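Fatty acid-binding protein TM_1468 (Thermotoga maritima, PDB 1VPV) binds long-chain fatty acids such as palmitate and may take part in lipid transport or fatty acid metabolism. Local coordinates at residues D24-W29 / I272-G277; S240-I245 / I293-R298. All coordinates share one frame; numbering follows the deposited sequence.

Interaction 1: residues D24-W29 / I272-G277; sequences DVPFSW and IISPMG
Asp24 is tied by two hydrogen bonds to the end of strand 267-275 and to the turn that follows it. Gly277 N donates to Asp24 OD1 at 2.8 Å along a nearly straight path (168°), arriving from well above the carboxylate plane. Ser274 OG, held anti to its backbone N (chi1 -173°), donates to Asp24 O at 2.5 Å, again from above the carbonyl plane. Apolar contacts continue the seam. Ile272 CG2 lies 3.7 Å from Trp29 CZ2, while Ile272 CD1 reaches Pro26 CB at 3.9 Å. Pro26 CG in turn sits 3.8 Å over the centre of the Trp29 ring. Farther along, Phe27 CE2 meets Pro275 CG at 3.6 Å, and a water links Phe27 N to Ile273 O.

In the next shell, Ser134 OG bonds Asp24 OD2, and Arg54 NH2 bonds the carbonyl oxygens of both Val25 and Pro275, bridging the two segments. The selenomethionine Met276 touches Asp24 OD2 through CG and also contacts bound palmitic acid. Aspartate suits position 24 because its short side chain reaches the backbone at Gly277, the N-cap of helix 278-284; the nearby helix start and the weak, long ion pair with Arg54 would probably favour its ionised form.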
ATOM      1  N   ASP A  24       0.923  -1.753   3.924  1.00 26.94           N
ATOM      2  CA  ASP A  24       2.141  -1.233   4.553  1.00 24.47           C
ATOM      3  C   ASP A  24       1.790  -0.014   5.415  1.00 24.02           C
ATOM      4  O   ASP A  24       2.406   1.056   5.301  1.00 24.60           O
ATOM      5  CB  ASP A  24       3.175  -0.839   3.488  1.00 25.03           C
ATOM      6  CG  ASP A  24       3.595  -2.001   2.598  1.00 28.83           C
ATOM      7  OD1 ASP A  24       3.525  -3.167   3.051  1.00 28.06           O
ATOM      8  OD2 ASP A  24       4.037  -1.740   1.436  1.00 34.37           O
ATOM      9  N   VAL A  25       0.780  -0.181   6.259  1.00 22.81           N
ATOM     10  CA  VAL A  25       0.245   0.895   7.085  1.00 23.13           C
ATOM     11  C   VAL A  25       1.264   1.350   8.131  1.00 23.50           C
ATOM     12  O   VAL A  25       1.904   0.501   8.789  1.00 24.49           O
ATOM     13  CB  VAL A  25      -1.114   0.480   7.775  1.00 24.09           C
ATOM     14  CG1 VAL A  25      -0.906  -0.616   8.820  1.00 28.39           C
ATOM     15  CG2 VAL A  25      -1.818   1.702   8.388  1.00 20.99           C
ATOM     16  N   PRO A  26       1.442   2.681   8.296  1.00 21.23           N
ATOM     17  CA  PRO A  26       2.445   3.145   9.286  1.00 20.23           C
ATOM     18  C   PRO A  26       2.127   2.612  10.662  1.00 21.79           C
ATOM     19  O   PRO A  26       0.950   2.528  11.021  1.00 24.08           O
ATOM     20  CB  PRO A  26       2.329   4.662   9.222  1.00 19.86           C
ATOM     21  CG  PRO A  26       1.747   4.928   7.813  1.00 17.74           C
ATOM     22  CD  PRO A  26       0.785   3.803   7.610  1.00 19.09           C
ATOM     23  N   PHE A  27       3.132   2.215  11.431  1.00 23.43           N
ATOM     24  CA  PHE A  27       2.823   1.499  12.682  1.00 24.25           C
ATOM     25  C   PHE A  27       1.908   2.319  13.576  1.00 23.83           C
ATOM     26  O   PHE A  27       0.970   1.768  14.144  1.00 26.57           O
ATOM     27  CB  PHE A  27       4.105   1.035  13.418  1.00 24.84           C
ATOM     28  CG  PHE A  27       4.926   0.078  12.598  1.00 27.01           C
ATOM     29  CD1 PHE A  27       4.403  -1.162  12.241  1.00 28.96           C
ATOM     30  CD2 PHE A  27       6.167   0.444  12.099  1.00 21.41           C
ATOM     31  CE1 PHE A  27       5.124  -2.035  11.417  1.00 30.04           C
ATOM     32  CE2 PHE A  27       6.909  -0.435  11.290  1.00 24.04           C
ATOM     33  CZ  PHE A  27       6.378  -1.669  10.950  1.00 30.86           C
ATOM     34  N   SER A  28       2.164   3.628  13.684  1.00 23.29           N
ATOM     35  CA  SER A  28       1.483   4.458  14.679  1.00 21.63           C
ATOM     36  C   SER A  28       0.032   4.719  14.328  1.00 22.82           C
ATOM     37  O   SER A  28      -0.772   5.035  15.197  1.00 26.79           O
ATOM     38  CB  SER A  28       2.218   5.786  14.880  1.00 21.64           C
ATOM     39  OG  SER A  28       2.513   6.407  13.641  1.00 26.83           O
ATOM     40  N   TRP A  29      -0.318   4.595  13.057  1.00 22.82           N
ATOM     41  CA  TRP A  29      -1.667   4.878  12.616  1.00 21.52           C
ATOM     42  C   TRP A  29      -2.612   3.799  13.024  1.00 24.00           C
ATOM     43  O   TRP A  29      -3.828   3.998  12.968  1.00 25.00           O
ATOM     44  CB  TRP A  29      -1.734   4.989  11.121  1.00 22.58           C
ATOM     45  CG  TRP A  29      -1.103   6.217  10.570  1.00 22.82           C
ATOM     46  CD1 TRP A  29      -0.204   7.034  11.182  1.00 19.90           C
ATOM     47  CD2 TRP A  29      -1.308   6.738   9.268  1.00 19.28           C
ATOM     48  NE1 TRP A  29       0.154   8.050  10.347  1.00 24.04           N
ATOM     49  CE2 TRP A  29      -0.510   7.896   9.158  1.00 18.83           C
ATOM     50  CE3 TRP A  29      -2.110   6.343   8.178  1.00 18.66           C
ATOM     51  CZ2 TRP A  29      -0.477   8.670   8.009  1.00 16.60           C
ATOM     52  CZ3 TRP A  29      -2.093   7.099   7.035  1.00 21.27           C
ATOM     53  CH2 TRP A  29      -1.268   8.262   6.948  1.00 26.91           C
ATOM     54  N   ILE A 272       4.900  10.783   6.534  1.00 19.55           N
ATOM     55  CA  ILE A 272       5.410   9.776   7.441  1.00 20.89           C
ATOM     56  C   ILE A 272       6.068   8.687   6.570  1.00 20.41           C
ATOM     57  O   ILE A 272       5.752   8.564   5.398  1.00 17.37           O
ATOM     58  CB  ILE A 272       4.279   9.226   8.332  1.00 19.43           C
ATOM     59  CG1 ILE A 272       4.824   8.243   9.335  1.00 19.49           C
ATOM     60  CG2 ILE A 272       3.164   8.567   7.481  1.00 18.82           C
ATOM     61  CD1 ILE A 272       3.886   7.992  10.482  1.00 22.85           C
ATOM     62  N   ILE A 273       7.012   7.956   7.144  1.00 21.39           N
ATOM     63  CA  ILE A 273       7.699   6.887   6.454  1.00 23.22           C
ATOM     64  C   ILE A 273       7.158   5.548   6.961  1.00 24.69           C
ATOM     65  O   ILE A 273       6.973   5.370   8.158  1.00 27.24           O
ATOM     66  CB  ILE A 273       9.235   6.994   6.676  1.00 24.05           C
ATOM     67  CG1 ILE A 273       9.780   8.175   5.855  1.00 29.42           C
ATOM     68  CG2 ILE A 273       9.957   5.714   6.250  1.00 24.24           C
ATOM     69  CD1 ILE A 273      11.194   8.564   6.219  1.00 27.55           C
ATOM     70  N   SER A 274       6.921   4.616   6.046  1.00 24.92           N
ATOM     71  CA  SER A 274       6.477   3.267   6.387  1.00 24.17           C
ATOM     72  C   SER A 274       7.265   2.178   5.650  1.00 21.26           C
ATOM     73  O   SER A 274       7.294   2.137   4.408  1.00 22.09           O
ATOM     74  CB  SER A 274       5.004   3.108   6.033  1.00 24.76           C
ATOM     75  OG  SER A 274       4.496   1.883   6.500  1.00 24.43           O
ATOM     76  N   PRO A 275       7.878   1.270   6.399  1.00 19.97           N
ATOM     77  CA  PRO A 275       8.579   0.188   5.724  1.00 22.22           C
ATOM     78  C   PRO A 275       7.604  -0.750   4.992  1.00 23.39           C
ATOM     79  O   PRO A 275       6.527  -1.025   5.482  1.00 23.69           O
ATOM     80  CB  PRO A 275       9.270  -0.549   6.864  1.00 21.52           C
ATOM     81  CG  PRO A 275       8.510  -0.209   8.055  1.00 25.93           C
ATOM     82  CD  PRO A 275       7.963   1.164   7.858  1.00 19.87           C
HETATM   83  N   MSE A 276       7.981  -1.227   3.825  1.00 23.60           N
HETATM   84  CA  MSE A 276       7.116  -2.155   3.099  1.00 26.41           C
HETATM   85  C   MSE A 276       7.168  -3.533   3.763  1.00 22.89           C
HETATM   86  O   MSE A 276       8.251  -4.024   4.169  1.00 17.30           O
HETATM   87  CB  MSE A 276       7.538  -2.253   1.632  1.00 22.62           C
HETATM   88  CG  MSE A 276       7.321  -1.006   0.856  1.00 29.07           C
HETATM   89 SE   MSE A 276       8.468  -0.797  -0.776  1.00 38.18          SE
HETATM   90  CE  MSE A 276       7.020  -0.294  -2.106  1.00 31.05           C
ATOM     91  N   GLY A 277       5.990  -4.143   3.883  1.00 23.77           N
ATOM     92  CA  GLY A 277       5.856  -5.452   4.544  1.00 23.81           C
ATOM     93  C   GLY A 277       6.460  -6.609   3.752  1.00 22.86           C
ATOM     94  O   GLY A 277       7.127  -6.414   2.737  1.00 21.82           O
TER
HETATM   95  O   HOH W   1       5.761   3.747  10.186  1.00 22.52           O

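Interaction 2: residues S240-I245 / I293-R298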
ATOM      1  N   SER A 240       1.204  22.085  -5.528  1.00 23.36           N
ATOM      2  CA  SER A 240      -0.053  21.533  -5.003  1.00 24.40           C
ATOM      3  C   SER A 240       0.111  21.066  -3.535  1.00 22.77           C
ATOM      4  O   SER A 240       1.201  20.794  -3.069  1.00 19.56           O
ATOM      5  CB  SER A 240      -0.555  20.388  -5.906  1.00 25.01           C
ATOM      6  OG  SER A 240      -0.878  20.876  -7.210  1.00 27.81           O
ATOM      7  N   LYS A 241      -0.992  21.010  -2.811  1.00 24.87           N
ATOM      8  CA  LYS A 241      -0.994  20.545  -1.431  1.00 25.46           C
ATOM      9  C   LYS A 241      -1.091  19.031  -1.402  1.00 23.58           C
ATOM     10  O   LYS A 241      -2.041  18.468  -1.948  1.00 23.72           O
ATOM     11  CB  LYS A 241      -2.202  21.100  -0.688  1.00 26.78           C
ATOM     12  CG  LYS A 241      -1.961  22.279   0.243  1.00 33.07           C
ATOM     13  CD  LYS A 241      -3.016  22.225   1.387  1.00 38.65           C
ATOM     14  CE  LYS A 241      -3.150  23.508   2.128  1.00 39.30           C
ATOM     15  NZ  LYS A 241      -3.612  24.539   1.176  1.00 47.53           N
ATOM     16  N   LEU A 242      -0.152  18.380  -0.721  1.00 20.69           N
ATOM     17  CA  LEU A 242      -0.105  16.937  -0.694  1.00 19.35           C
ATOM     18  C   LEU A 242      -0.008  16.396   0.728  1.00 19.51           C
ATOM     19  O   LEU A 242       0.521  17.064   1.604  1.00 19.43           O
ATOM     20  CB  LEU A 242       1.148  16.466  -1.422  1.00 20.60           C
ATOM     21  CG  LEU A 242       1.462  16.833  -2.861  1.00 17.88           C
ATOM     22  CD1 LEU A 242       2.679  16.032  -3.273  1.00 20.20           C
ATOM     23  CD2 LEU A 242       0.265  16.538  -3.799  1.00 19.99           C
ATOM     24  N   ARG A 243      -0.496  15.178   0.946  1.00 18.25           N
ATOM     25  CA  ARG A 243      -0.049  14.364   2.098  1.00 18.88           C
ATOM     26  C   ARG A 243       0.594  13.089   1.543  1.00 19.12           C
ATOM     27  O   ARG A 243       0.207  12.617   0.487  1.00 18.11           O
ATOM     28  CB  ARG A 243      -1.192  14.038   3.049  1.00 15.32           C
ATOM     29  CG  ARG A 243      -1.784  15.256   3.726  1.00 24.85           C
ATOM     30  CD  ARG A 243      -2.666  14.901   4.934  1.00 23.64           C
ATOM     31  NE  ARG A 243      -3.835  14.120   4.516  1.00 29.89           N
ATOM     32  CZ  ARG A 243      -4.915  13.893   5.273  1.00 27.88           C
ATOM     33  NH1 ARG A 243      -4.992  14.383   6.486  1.00 18.33           N
ATOM     34  NH2 ARG A 243      -5.941  13.178   4.801  1.00 31.97           N
ATOM     35  N   VAL A 244       1.556  12.530   2.262  1.00 19.60           N
ATOM     36  CA  VAL A 244       2.474  11.525   1.704  1.00 20.76           C
ATOM     37  C   VAL A 244       2.885  10.452   2.723  1.00 21.31           C
ATOM     38  O   VAL A 244       3.179  10.756   3.884  1.00 20.76           O
ATOM     39  CB  VAL A 244       3.788  12.204   1.241  1.00 21.05           C
ATOM     40  CG1 VAL A 244       4.700  11.223   0.541  1.00 24.87           C
ATOM     41  CG2 VAL A 244       3.484  13.359   0.322  1.00 30.73           C
ATOM     42  N   ILE A 245       2.914   9.204   2.271  1.00 22.21           N
ATOM     43  CA  ILE A 245       3.607   8.141   2.974  1.00 23.75           C
ATOM     44  C   ILE A 245       4.779   7.731   2.100  1.00 23.69           C
ATOM     45  O   ILE A 245       4.582   7.249   1.019  1.00 22.30           O
ATOM     46  CB  ILE A 245       2.683   6.938   3.219  1.00 24.07           C
ATOM     47  CG1 ILE A 245       1.468   7.382   4.037  1.00 25.56           C
ATOM     48  CG2 ILE A 245       3.418   5.797   3.963  1.00 26.59           C
ATOM     49  CD1 ILE A 245       0.502   6.226   4.359  1.00 27.20           C
ATOM     50  N   ILE A 293       0.799   9.046  -2.499  1.00 18.75           N
ATOM     51  CA  ILE A 293       0.513  10.455  -2.476  1.00 20.41           C
ATOM     52  C   ILE A 293      -0.994  10.689  -2.419  1.00 21.89           C
ATOM     53  O   ILE A 293      -1.737  10.036  -3.145  1.00 21.82           O
ATOM     54  CB  ILE A 293       1.032  11.144  -3.774  1.00 21.47           C
ATOM     55  CG1 ILE A 293       2.551  10.974  -3.945  1.00 25.70           C
ATOM     56  CG2 ILE A 293       0.628  12.577  -3.813  1.00 21.07           C
ATOM     57  CD1 ILE A 293       3.388  11.807  -3.077  1.00 29.31           C
ATOM     58  N   GLU A 294      -1.421  11.625  -1.553  1.00 22.86           N
ATOM     59  CA  GLU A 294      -2.774  12.192  -1.523  1.00 21.79           C
ATOM     60  C   GLU A 294      -2.726  13.653  -1.922  1.00 19.63           C
ATOM     61  O   GLU A 294      -2.109  14.483  -1.248  1.00 17.07           O
ATOM     62  CB  GLU A 294      -3.414  12.110  -0.129  1.00 21.32           C
ATOM     63  CG  GLU A 294      -4.787  12.868  -0.028  1.00 22.06           C
ATOM     64  CD  GLU A 294      -5.320  13.035   1.411  1.00 29.12           C
ATOM     65  OE1 GLU A 294      -4.625  12.580   2.361  1.00 32.67           O
ATOM     66  OE2 GLU A 294      -6.432  13.625   1.599  1.00 28.92           O
ATOM     67  N   VAL A 295      -3.423  13.980  -2.996  1.00 20.90           N
ATOM     68  CA  VAL A 295      -3.580  15.373  -3.401  1.00 22.79           C
ATOM     69  C   VAL A 295      -4.779  15.962  -2.630  1.00 23.93           C
ATOM     70  O   VAL A 295      -5.904  15.479  -2.744  1.00 24.41           O
ATOM     71  CB  VAL A 295      -3.816  15.489  -4.928  1.00 22.84           C
ATOM     72  CG1 VAL A 295      -3.852  16.941  -5.389  1.00 26.64           C
ATOM     73  CG2 VAL A 295      -2.739  14.730  -5.684  1.00 25.30           C
ATOM     74  N   LEU A 296      -4.514  16.983  -1.830  1.00 24.55           N
ATOM     75  CA  LEU A 296      -5.561  17.745  -1.146  1.00 26.72           C
ATOM     76  C   LEU A 296      -6.106  18.881  -1.988  1.00 25.84           C
ATOM     77  O   LEU A 296      -7.277  19.194  -1.922  1.00 26.96           O
ATOM     78  CB  LEU A 296      -5.004  18.343   0.139  1.00 26.41           C
ATOM     79  CG  LEU A 296      -4.392  17.337   1.101  1.00 28.29           C
ATOM     80  CD1 LEU A 296      -3.603  18.058   2.167  1.00 31.16           C
ATOM     81  CD2 LEU A 296      -5.495  16.518   1.722  1.00 31.45           C
ATOM     82  N   GLU A 297      -5.237  19.508  -2.762  1.00 29.77           N
ATOM     83  CA  GLU A 297      -5.580  20.708  -3.525  1.00 31.63           C
ATOM     84  C   GLU A 297      -4.579  20.804  -4.655  1.00 32.16           C
ATOM     85  O   GLU A 297      -3.374  20.780  -4.400  1.00 35.87           O
ATOM     86  CB  GLU A 297      -5.463  21.948  -2.629  1.00 28.68           C
ATOM     87  CG  GLU A 297      -6.064  23.210  -3.214  1.00 34.72           C
ATOM     88  CD  GLU A 297      -6.030  24.429  -2.259  1.00 36.38           C
ATOM     89  OE1 GLU A 297      -5.780  24.292  -1.035  1.00 44.73           O
ATOM     90  OE2 GLU A 297      -6.285  25.548  -2.743  1.00 49.99           O
ATOM     91  N   ARG A 298      -5.046  20.859  -5.898  1.00 32.95           N
ATOM     92  CA  ARG A 298      -4.134  21.112  -7.022  1.00 33.99           C
ATOM     93  C   ARG A 298      -4.057  22.616  -7.197  1.00 34.62           C
ATOM     94  O   ARG A 298      -5.071  23.289  -7.122  1.00 31.91           O
ATOM     95  CB  ARG A 298      -4.584  20.457  -8.332  1.00 34.16           C
ATOM     96  CG  ARG A 298      -5.333  19.189  -8.176  1.00 38.31           C
ATOM     97  CD  ARG A 298      -5.141  18.201  -9.326  1.00 44.10           C
ATOM     98  NE  ARG A 298      -5.788  16.935  -8.936  1.00 54.32           N
ATOM     99  CZ  ARG A 298      -5.336  15.710  -9.193  1.00 55.57           C
ATOM    100  NH1 ARG A 298      -4.212  15.514  -9.870  1.00 57.24           N
ATOM    101  NH2 ARG A 298      -6.017  14.665  -8.758  1.00 60.44           N
TER
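Lys241 faces both Leu296 and Glu297 in a classic beta bulge of a mixed sheet, where strand 241-248 begins and the antiparallel strand 289-295 ends, the chain turning a corner at Leu296. The backbone bonds define it: Lys241 O accepts from Leu296 N at 2.9 Å and, weakly, from Glu297 N at 3.5 Å, while Lys241 N donates to Glu297 O. Beyond the bulge, Arg243 and Glu294 form a hydrogen-bonded pair through their main chains.

Charged groups occupy the face carrying Lys241 and Arg243. Lys241 NZ makes a salt bridge to OE1 of the exposed Glu297 at 3.1 Å. The Arg243 and Glu294 side chains run side by side; a bend at chi3 (-64°) sets NE beside the acid, and Glu294 OE1 takes bonds from both NE and NH2. Arg164 holds OE2, and Glu146 pairs with Arg243 NH1. A leucine in place of Arg243 would probably leave Glu146 without this partner and Glu294 OE1 without two of its donors.

Branched aliphatic residues suit the other, buried face, where Val244 and Ile293 pack on helix 252-263. Leu242 CD2 touches Ile293 CG2 and Val295 CG2, each at 4.0 Å, and Ile293 CD1 lies 3.7 Å from Val244 CG2.

At the Arg243 salt bridge the guanidinium and carboxylate planes are 60° apart, yet Glu294 OE1 stays in the guanidinium plane, and Arg243 NH2 meets the syn lone pair of Glu294 OE1 at 2.8 Å.

In the fold
Interactions 1 and 2 have centres 18 Å apart and share the six-stranded mixed sheet in which strand 241-248 lies between strands 289-295 and 267-275. Along the chain their segments alternate, in the order 24-29, 240-245, 272-277, 293-298. Interaction 2 joins neighbouring strands within this sheet, whereas interaction 1 brings to strand 267-275, at one edge of the sheet, a loop that follows strand 15-20 of the other sheet. They touch directly: Ile272 N probably bonds Val244 O at 3.2 Å, and Trp29 CH2 packs on Ile245 CD1 at 3.7 Å. Interaction 1 therefore knits the two sheets together beside the bound palmitic acid, while interaction 2 pairs strands farther from the ligand.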